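Glutaminase 1 (Escherichia coli, PDB 1U60) catalyses the hydrolysis of L-glutamine to L-glutamate and ammonium, working as a homotetramer of the glutaminase family. Local coordinates at residues S58-T72 and Q195-L208. Sequence-based numbering, arbitrary orientation.
With EDO (1,2-ethanediol), chain I.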
ATOM      1  N   SER A  58      20.374 -11.256 -18.865  1.00  8.79           N
ATOM      2  CA  SER A  58      19.166 -11.828 -18.314  1.00  9.56           C
ATOM      3  C   SER A  58      19.254 -13.310 -17.894  1.00  9.70           C
ATOM      4  O   SER A  58      18.323 -13.817 -17.263  1.00 10.10           O
ATOM      5  CB  SER A  58      18.017 -11.611 -19.296  1.00  9.94           C
ATOM      6  OG  SER A  58      18.248 -12.296 -20.519  1.00 10.46           O
ATOM      7  N   ASP A  59      20.335 -13.995 -18.273  1.00  8.57           N
ATOM      8  CA  ASP A  59      20.628 -15.343 -17.775  1.00  8.67           C
ATOM      9  C   ASP A  59      21.499 -15.380 -16.506  1.00  9.12           C
ATOM     10  O   ASP A  59      21.640 -16.432 -15.895  1.00  9.33           O
ATOM     11  CB  ASP A  59      21.330 -16.150 -18.877  1.00  8.29           C
ATOM     12  CG  ASP A  59      21.411 -17.616 -18.563  1.00 11.43           C
ATOM     13  OD1 ASP A  59      20.344 -18.287 -18.592  1.00 12.44           O
ATOM     14  OD2 ASP A  59      22.484 -18.175 -18.267  1.00 12.81           O
ATOM     15  N   TYR A  60      22.105 -14.247 -16.131  1.00  9.38           N
ATOM     16  CA  TYR A  60      23.042 -14.193 -15.024  1.00  8.90           C
ATOM     17  C   TYR A  60      22.312 -14.431 -13.707  1.00  8.84           C
ATOM     18  O   TYR A  60      21.390 -13.670 -13.391  1.00  8.95           O
ATOM     19  CB  TYR A  60      23.751 -12.854 -14.979  1.00  8.70           C
ATOM     20  CG  TYR A  60      24.899 -12.863 -14.010  1.00  7.92           C
ATOM     21  CD1 TYR A  60      26.177 -13.198 -14.431  1.00 13.27           C
ATOM     22  CD2 TYR A  60      24.698 -12.544 -12.659  1.00 10.26           C
ATOM     23  CE1 TYR A  60      27.251 -13.230 -13.530  1.00 15.68           C
ATOM     24  CE2 TYR A  60      25.763 -12.549 -11.747  1.00 11.29           C
ATOM     25  CZ  TYR A  60      27.033 -12.894 -12.188  1.00 16.26           C
ATOM     26  OH  TYR A  60      28.129 -12.915 -11.319  1.00 20.34           O
ATOM     27  N   ARG A  61      22.734 -15.466 -12.959  1.00  8.63           N
ATOM     28  CA  ARG A  61      22.018 -15.871 -11.738  1.00  9.73           C
ATOM     29  C   ARG A  61      22.629 -15.171 -10.518  1.00  9.71           C
ATOM     30  O   ARG A  61      23.835 -15.296 -10.242  1.00  9.76           O
ATOM     31  CB  ARG A  61      22.040 -17.360 -11.566  1.00 11.98           C
ATOM     32  CG  ARG A  61      21.291 -18.162 -12.643  1.00 14.76           C
ATOM     33  CD  ARG A  61      21.830 -19.712 -12.818  1.00 21.55           C
ATOM     34  NE  ARG A  61      21.184 -20.360 -14.015  1.00 25.70           N
ATOM     35  CZ  ARG A  61      19.857 -20.488 -14.003  1.00 26.66           C
ATOM     36  NH1 ARG A  61      19.268 -20.087 -12.912  1.00 24.50           N
ATOM     37  NH2 ARG A  61      19.125 -21.002 -14.994  1.00 25.49           N
ATOM     38  N   PHE A  62      21.772 -14.406  -9.815  1.00  9.76           N
ATOM     39  CA  PHE A  62      22.155 -13.559  -8.680  1.00  8.83           C
ATOM     40  C   PHE A  62      21.390 -14.090  -7.453  1.00  8.95           C
ATOM     41  O   PHE A  62      20.438 -14.869  -7.582  1.00  8.52           O
ATOM     42  CB  PHE A  62      21.809 -12.058  -8.911  1.00  8.82           C
ATOM     43  CG  PHE A  62      20.351 -11.798  -9.304  1.00  8.22           C
ATOM     44  CD1 PHE A  62      19.963 -11.817 -10.651  1.00 10.66           C
ATOM     45  CD2 PHE A  62      19.395 -11.545  -8.350  1.00  9.05           C
ATOM     46  CE1 PHE A  62      18.667 -11.617 -11.025  1.00  9.32           C
ATOM     47  CE2 PHE A  62      18.103 -11.304  -8.708  1.00  7.23           C
ATOM     48  CZ  PHE A  62      17.710 -11.356 -10.040  1.00  6.68           C
ATOM     49  N   ALA A  63      21.807 -13.667  -6.261  1.00  8.92           N
ATOM     50  CA  ALA A  63      21.195 -14.175  -5.005  1.00  7.85           C
ATOM     51  C   ALA A  63      19.810 -13.605  -4.822  1.00  8.11           C
ATOM     52  O   ALA A  63      19.604 -12.416  -4.986  1.00  8.62           O
ATOM     53  CB  ALA A  63      22.102 -13.853  -3.793  1.00  8.73           C
ATOM     54  N   LEU A  64      18.855 -14.475  -4.566  1.00  7.84           N
ATOM     55  CA  LEU A  64      17.451 -14.150  -4.377  1.00  7.49           C
ATOM     56  C   LEU A  64      17.260 -13.200  -3.195  1.00  7.02           C
ATOM     57  O   LEU A  64      16.518 -12.266  -3.278  1.00  7.01           O
ATOM     58  CB  LEU A  64      16.695 -15.446  -4.153  1.00  6.48           C
ATOM     59  CG  LEU A  64      15.161 -15.379  -4.045  1.00 10.38           C
ATOM     60  CD1 LEU A  64      14.518 -14.871  -5.316  1.00  9.74           C
ATOM     61  CD2 LEU A  64      14.632 -16.750  -3.751  1.00 10.99           C
ATOM     62  N   GLU A  65      17.941 -13.510  -2.100  1.00  8.05           N
ATOM     63  CA  GLU A  65      17.902 -12.810  -0.849  1.00  8.00           C
ATOM     64  C   GLU A  65      16.460 -12.537  -0.414  1.00  7.88           C
ATOM     65  O   GLU A  65      15.645 -13.443  -0.480  1.00  7.98           O
ATOM     66  CB  GLU A  65      18.797 -11.568  -0.957  1.00  8.32           C
ATOM     67  CG  GLU A  65      20.278 -11.949  -1.147  1.00  9.13           C
ATOM     68  CD  GLU A  65      20.917 -12.464   0.136  1.00 10.44           C
ATOM     69  OE1 GLU A  65      20.254 -12.444   1.218  1.00 11.11           O
ATOM     70  OE2 GLU A  65      22.093 -12.846   0.077  1.00 11.83           O
ATOM     71  N   SER A  66      16.099 -11.291  -0.067  1.00  8.43           N
ATOM     72  CA  SER A  66      14.802 -11.107   0.587  1.00  7.91           C
ATOM     73  C   SER A  66      13.644 -11.254  -0.407  1.00  7.97           C
ATOM     74  O   SER A  66      12.472 -11.296  -0.019  1.00  7.57           O
ATOM     75  CB  SER A  66      14.718  -9.799   1.376  1.00  9.75           C
ATOM     76  OG  SER A  66      14.765  -8.796   0.466  1.00 11.67           O
ATOM     77  N   ILE A  67      13.901 -11.394  -1.693  1.00  5.94           N
ATOM     78  CA  ILE A  67      12.793 -11.734  -2.571  1.00  7.62           C
ATOM     79  C   ILE A  67      12.181 -13.086  -2.184  1.00  7.91           C
ATOM     80  O   ILE A  67      10.970 -13.336  -2.435  1.00  7.80           O
ATOM     81  CB  ILE A  67      13.208 -11.656  -4.101  1.00  7.09           C
ATOM     82  CG1 ILE A  67      13.640 -10.212  -4.479  1.00  8.60           C
ATOM     83  CG2 ILE A  67      12.060 -12.090  -4.960  1.00  8.44           C
ATOM     84  CD1 ILE A  67      14.317 -10.114  -5.790  1.00 10.87           C
ATOM     85  N   SER A  68      12.996 -13.960  -1.576  1.00  8.42           N
ATOM     86  CA  SER A  68      12.519 -15.223  -1.018  1.00  6.75           C
ATOM     87  C   SER A  68      11.301 -15.068  -0.078  1.00  6.96           C
ATOM     88  O   SER A  68      10.500 -15.999   0.026  1.00  8.31           O
ATOM     89  CB  SER A  68      13.653 -15.887  -0.247  1.00  7.57           C
ATOM     90  OG  SER A  68      13.945 -15.182   0.936  1.00  8.24           O
ATOM     91  N   LYS A  69      11.131 -13.885   0.535  1.00  7.46           N
ATOM     92  CA  LYS A  69      10.010 -13.608   1.452  1.00  7.09           C
ATOM     93  C   LYS A  69       8.666 -13.814   0.748  1.00  7.15           C
ATOM     94  O   LYS A  69       7.688 -14.272   1.361  1.00  8.56           O
ATOM     95  CB  LYS A  69      10.106 -12.221   2.070  1.00  7.49           C
ATOM     96  CG  LYS A  69      11.415 -11.979   2.816  1.00  8.35           C
ATOM     97  CD  LYS A  69      11.473 -10.500   3.277  1.00  7.51           C
ATOM     98  CE  LYS A  69      12.660 -10.229   4.187  1.00  9.23           C
ATOM     99  NZ  LYS A  69      12.779  -8.724   4.367  1.00  9.85           N
ATOM    100  N   VAL A  70       8.627 -13.524  -0.562  1.00  8.07           N
ATOM    101  CA  VAL A  70       7.363 -13.608  -1.310  1.00  8.23           C
ATOM    102  C   VAL A  70       7.026 -15.098  -1.448  1.00  8.40           C
ATOM    103  O   VAL A  70       5.853 -15.507  -1.319  1.00  8.70           O
ATOM    104  CB  VAL A  70       7.484 -12.911  -2.677  1.00  7.25           C
ATOM    105  CG1 VAL A  70       6.277 -13.216  -3.549  1.00 10.36           C
ATOM    106  CG2 VAL A  70       7.683 -11.436  -2.500  1.00  9.31           C
ATOM    107  N   CYS A  71       8.042 -15.910  -1.748  1.00  8.44           N
ATOM    108  CA  CYS A  71       7.784 -17.332  -1.987  1.00  9.37           C
ATOM    109  C   CYS A  71       7.340 -18.064  -0.710  1.00  9.34           C
ATOM    110  O   CYS A  71       6.459 -18.902  -0.732  1.00  7.85           O
ATOM    111  CB  CYS A  71       9.008 -18.042  -2.547  1.00  9.99           C
ATOM    112  SG  CYS A  71       9.744 -17.257  -4.026  1.00 13.07           S
ATOM    113  N   THR A  72       7.965 -17.746   0.417  1.00  7.82           N
ATOM    114  CA  THR A  72       7.595 -18.440   1.637  1.00  8.00           C
ATOM    115  C   THR A  72       6.232 -17.966   2.111  1.00  8.71           C
ATOM    116  O   THR A  72       5.429 -18.761   2.705  1.00  9.19           O
ATOM    117  CB  THR A  72       8.725 -18.222   2.668  1.00  9.33           C
ATOM    118  OG1 THR A  72       9.860 -19.032   2.253  1.00  7.80           O
ATOM    119  CG2 THR A  72       8.309 -18.673   4.082  1.00  9.61           C
ATOM    120  N   GLN A 195      16.823 -19.834   2.476  1.00  8.28           N
ATOM    121  CA  GLN A 195      15.882 -19.404   1.434  1.00  8.07           C
ATOM    122  C   GLN A 195      16.361 -18.144   0.719  1.00  8.83           C
ATOM    123  O   GLN A 195      16.064 -17.902  -0.463  1.00  7.82           O
ATOM    124  CB  GLN A 195      14.478 -19.253   1.991  1.00  8.39           C
ATOM    125  CG  GLN A 195      14.206 -17.923   2.676  1.00  8.84           C
ATOM    126  CD  GLN A 195      12.798 -17.756   3.129  1.00  8.75           C
ATOM    127  OE1 GLN A 195      12.215 -16.626   3.014  1.00 11.30           O
ATOM    128  NE2 GLN A 195      12.242 -18.772   3.682  1.00  5.57           N
ATOM    129  N   CYS A 196      17.161 -17.341   1.433  1.00  8.93           N
ATOM    130  CA  CYS A 196      17.779 -16.152   0.886  1.00  8.85           C
ATOM    131  C   CYS A 196      19.012 -16.420   0.004  1.00  8.59           C
ATOM    132  O   CYS A 196      19.464 -15.521  -0.712  1.00  8.55           O
ATOM    133  CB  CYS A 196      18.207 -15.222   2.010  1.00  9.88           C
ATOM    134  SG  CYS A 196      16.834 -14.386   2.842  1.00  9.73           S
ATOM    135  N   SER A 197      19.504 -17.655   0.054  1.00  7.93           N
ATOM    136  CA  SER A 197      20.789 -18.023  -0.501  1.00  7.82           C
ATOM    137  C   SER A 197      20.687 -18.823  -1.790  1.00  8.34           C
ATOM    138  O   SER A 197      21.684 -19.300  -2.264  1.00  9.14           O
ATOM    139  CB  SER A 197      21.646 -18.782   0.555  1.00  8.51           C
ATOM    140  OG  SER A 197      21.868 -17.973   1.711  1.00 10.50           O
ATOM    141  N   THR A 198      19.514 -18.920  -2.397  1.00  8.57           N
ATOM    142  CA  THR A 198      19.395 -19.491  -3.740  1.00  9.07           C
ATOM    143  C   THR A 198      19.733 -18.437  -4.803  1.00  9.10           C
ATOM    144  O   THR A 198      19.729 -17.234  -4.520  1.00  9.92           O
ATOM    145  CB  THR A 198      17.976 -20.027  -3.932  1.00 10.03           C
ATOM    146  OG1 THR A 198      17.060 -18.938  -3.756  1.00  9.49           O
ATOM    147  CG2 THR A 198      17.631 -21.096  -2.916  1.00 10.07           C
ATOM    148  N   LEU A 199      20.040 -18.911  -6.004  1.00  8.83           N
ATOM    149  CA  LEU A 199      20.360 -18.063  -7.133  1.00  8.49           C
ATOM    150  C   LEU A 199      19.329 -18.189  -8.241  1.00  9.16           C
ATOM    151  O   LEU A 199      18.841 -19.289  -8.521  1.00  9.01           O
ATOM    152  CB  LEU A 199      21.710 -18.467  -7.709  1.00 10.21           C
ATOM    153  CG  LEU A 199      22.917 -18.491  -6.750  1.00 10.68           C
ATOM    154  CD1 LEU A 199      24.200 -18.745  -7.535  1.00 13.14           C
ATOM    155  CD2 LEU A 199      23.082 -17.188  -6.010  1.00 11.43           C
ATOM    156  N   LEU A 200      18.925 -17.050  -8.808  1.00  8.06           N
ATOM    157  CA  LEU A 200      18.063 -17.058  -9.978  1.00  9.01           C
ATOM    158  C   LEU A 200      18.423 -15.931 -10.935  1.00  8.53           C
ATOM    159  O   LEU A 200      19.084 -14.966 -10.537  1.00  9.38           O
ATOM    160  CB  LEU A 200      16.596 -16.960  -9.563  1.00  8.83           C
ATOM    161  CG  LEU A 200      16.030 -15.570  -9.277  1.00  9.57           C
ATOM    162  CD1 LEU A 200      14.526 -15.740  -9.030  1.00 11.34           C
ATOM    163  CD2 LEU A 200      16.787 -14.806  -8.116  1.00  8.72           C
ATOM    164  N   ASN A 201      17.996 -16.030 -12.201  1.00  8.02           N
ATOM    165  CA  ASN A 201      18.266 -14.983 -13.154  1.00  8.59           C
ATOM    166  C   ASN A 201      17.055 -14.090 -13.359  1.00  7.60           C
ATOM    167  O   ASN A 201      15.997 -14.282 -12.734  1.00  8.46           O
ATOM    168  CB  ASN A 201      18.807 -15.498 -14.482  1.00  8.37           C
ATOM    169  CG  ASN A 201      17.891 -16.396 -15.184  1.00  9.36           C
ATOM    170  OD1 ASN A 201      16.661 -16.199 -15.193  1.00  8.86           O
ATOM    171  ND2 ASN A 201      18.471 -17.441 -15.834  1.00  9.18           N
ATOM    172  N   THR A 202      17.201 -13.114 -14.210  1.00  7.51           N
ATOM    173  CA  THR A 202      16.151 -12.106 -14.337  1.00  7.52           C
ATOM    174  C   THR A 202      14.882 -12.703 -14.962  1.00  8.12           C
ATOM    175  O   THR A 202      13.767 -12.264 -14.642  1.00  8.81           O
ATOM    176  CB  THR A 202      16.667 -10.932 -15.117  1.00  7.41           C
ATOM    177  OG1 THR A 202      17.741 -10.323 -14.372  1.00  8.17           O
ATOM    178  CG2 THR A 202      15.624  -9.800 -15.259  1.00  9.29           C
ATOM    179  N   ILE A 203      15.054 -13.649 -15.887  1.00  8.47           N
ATOM    180  CA  ILE A 203      13.902 -14.325 -16.472  1.00  8.95           C
ATOM    181  C   ILE A 203      13.164 -15.129 -15.418  1.00  7.32           C
ATOM    182  O   ILE A 203      11.942 -15.167 -15.412  1.00  8.17           O
ATOM    183  CB  ILE A 203      14.324 -15.101 -17.729  1.00  9.52           C
ATOM    184  CG1 ILE A 203      14.554 -14.065 -18.856  1.00 10.73           C
ATOM    185  CG2 ILE A 203      13.236 -16.040 -18.198  1.00 11.26           C
ATOM    186  CD1 ILE A 203      15.235 -14.588 -20.042  1.00 11.61           C
ATOM    187  N   GLU A 204      13.916 -15.830 -14.568  1.00  8.14           N
ATOM    188  CA  GLU A 204      13.331 -16.588 -13.474  1.00  7.44           C
ATOM    189  C   GLU A 204      12.592 -15.696 -12.495  1.00  7.23           C
ATOM    190  O   GLU A 204      11.491 -16.017 -12.072  1.00  7.73           O
ATOM    191  CB  GLU A 204      14.410 -17.407 -12.797  1.00  8.50           C
ATOM    192  CG  GLU A 204      14.823 -18.547 -13.734  1.00  6.54           C
ATOM    193  CD  GLU A 204      16.139 -19.247 -13.363  1.00 10.24           C
ATOM    194  OE1 GLU A 204      16.956 -18.707 -12.553  1.00 10.46           O
ATOM    195  OE2 GLU A 204      16.358 -20.340 -13.969  1.00 11.55           O
ATOM    196  N   LEU A 205      13.170 -14.532 -12.194  1.00  7.51           N
ATOM    197  CA  LEU A 205      12.472 -13.559 -11.338  1.00  7.61           C
ATOM    198  C   LEU A 205      11.182 -13.073 -11.959  1.00  7.35           C
ATOM    199  O   LEU A 205      10.151 -13.010 -11.285  1.00  7.02           O
ATOM    200  CB  LEU A 205      13.390 -12.423 -10.961  1.00  7.89           C
ATOM    201  CG  LEU A 205      12.856 -11.322 -10.052  1.00  8.51           C
ATOM    202  CD1 LEU A 205      12.315 -11.974  -8.764  1.00 10.38           C
ATOM    203  CD2 LEU A 205      13.898 -10.282  -9.701  1.00  8.76           C
ATOM    204  N   ALA A 206      11.227 -12.730 -13.239  1.00  7.85           N
ATOM    205  CA  ALA A 206      10.035 -12.339 -13.968  1.00  8.06           C
ATOM    206  C   ALA A 206       9.005 -13.433 -14.031  1.00  8.09           C
ATOM    207  O   ALA A 206       7.818 -13.160 -14.053  1.00  8.39           O
ATOM    208  CB  ALA A 206      10.368 -11.819 -15.372  1.00  9.17           C
ATOM    209  N   THR A 207       9.457 -14.698 -14.026  1.00  7.36           N
ATOM    210  CA  THR A 207       8.550 -15.826 -13.990  1.00  8.21           C
ATOM    211  C   THR A 207       7.783 -15.924 -12.674  1.00  7.62           C
ATOM    212  O   THR A 207       6.596 -16.205 -12.678  1.00  8.41           O
ATOM    213  CB  THR A 207       9.339 -17.112 -14.246  1.00  6.69           C
ATOM    214  OG1 THR A 207       9.968 -17.060 -15.539  1.00  9.22           O
ATOM    215  CG2 THR A 207       8.395 -18.285 -14.279  1.00  9.72           C
ATOM    216  N   LEU A 208       8.471 -15.703 -11.543  1.00  8.56           N
ATOM    217  CA  LEU A 208       7.802 -15.591 -10.243  1.00  7.07           C
ATOM    218  C   LEU A 208       6.692 -14.556 -10.365  1.00  8.32           C
ATOM    219  O   LEU A 208       5.547 -14.826  -9.964  1.00  8.48           O
ATOM    220  CB  LEU A 208       8.789 -15.192  -9.169  1.00  6.96           C
ATOM    221  CG  LEU A 208       8.229 -14.690  -7.802  1.00  9.58           C
ATOM    222  CD1 LEU A 208       7.301 -15.700  -7.132  1.00 12.36           C
ATOM    223  CD2 LEU A 208       9.325 -14.300  -6.849  1.00 10.68           C
TER
HETATM  224  C1  EDO I1217      17.041 -18.124 -19.725  1.00 25.95           C
HETATM  225  O1  EDO I1217      18.134 -17.204 -19.439  1.00 19.39           O
HETATM  226  C2  EDO I1217      16.241 -18.482 -18.473  1.00 25.93           C
HETATM  227  O2  EDO I1217      16.900 -19.372 -17.551  1.00 23.35           O
HETATM  228  O   HOH W   1      19.946 -12.056 -14.776  1.00 12.25           O
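Phe62 and Leu200 form an antiparallel hydrogen-bonded pair, Phe62 N bonding to Leu200 O at 2.8 Å and Leu200 N returning the bond to Phe62 O. With its CG set between the backbone N and the carbonyl carbon (chi1 53°), the Phe62 ring turns one face to Leu200 O, which lies over it near the rim, while Leu200 CD2 makes an off-centre CH-pi contact. Leu205 CD2 meets the ring edge at CZ (4.0 Å). Packing is tight here: Leu64 CD1 presses on Leu200 CD2 at 3.6 Å, and Ile67 CG2 reaches Leu205 and Leu208. Next to this core, Arg61 forms a salt bridge with Glu204, NH2 donating in the guanidinium plane to the syn side of OE2 (3.0 Å), the guanidinium and carboxylate planes 46° apart. Glu204 N donates to Asn201 OD1 (2.8 Å) and Asn201 N to Glu204 OE1, a capping box that starts helix 202-213. Ser58 and exposed Asp59 are looser: Ser58 O takes a weak bond from Thr202 N, and ethanediol, probably from the crystallisation liquor, bridges Asp59 OD1 and Asn201 ND2. Where strand 62-63 passes into helix 68-80, Ser66 and Lys69, both hydrogen-bonded to Tyr244, have Ser-X-X-Lys spacing, as in the beta-lactamase clan.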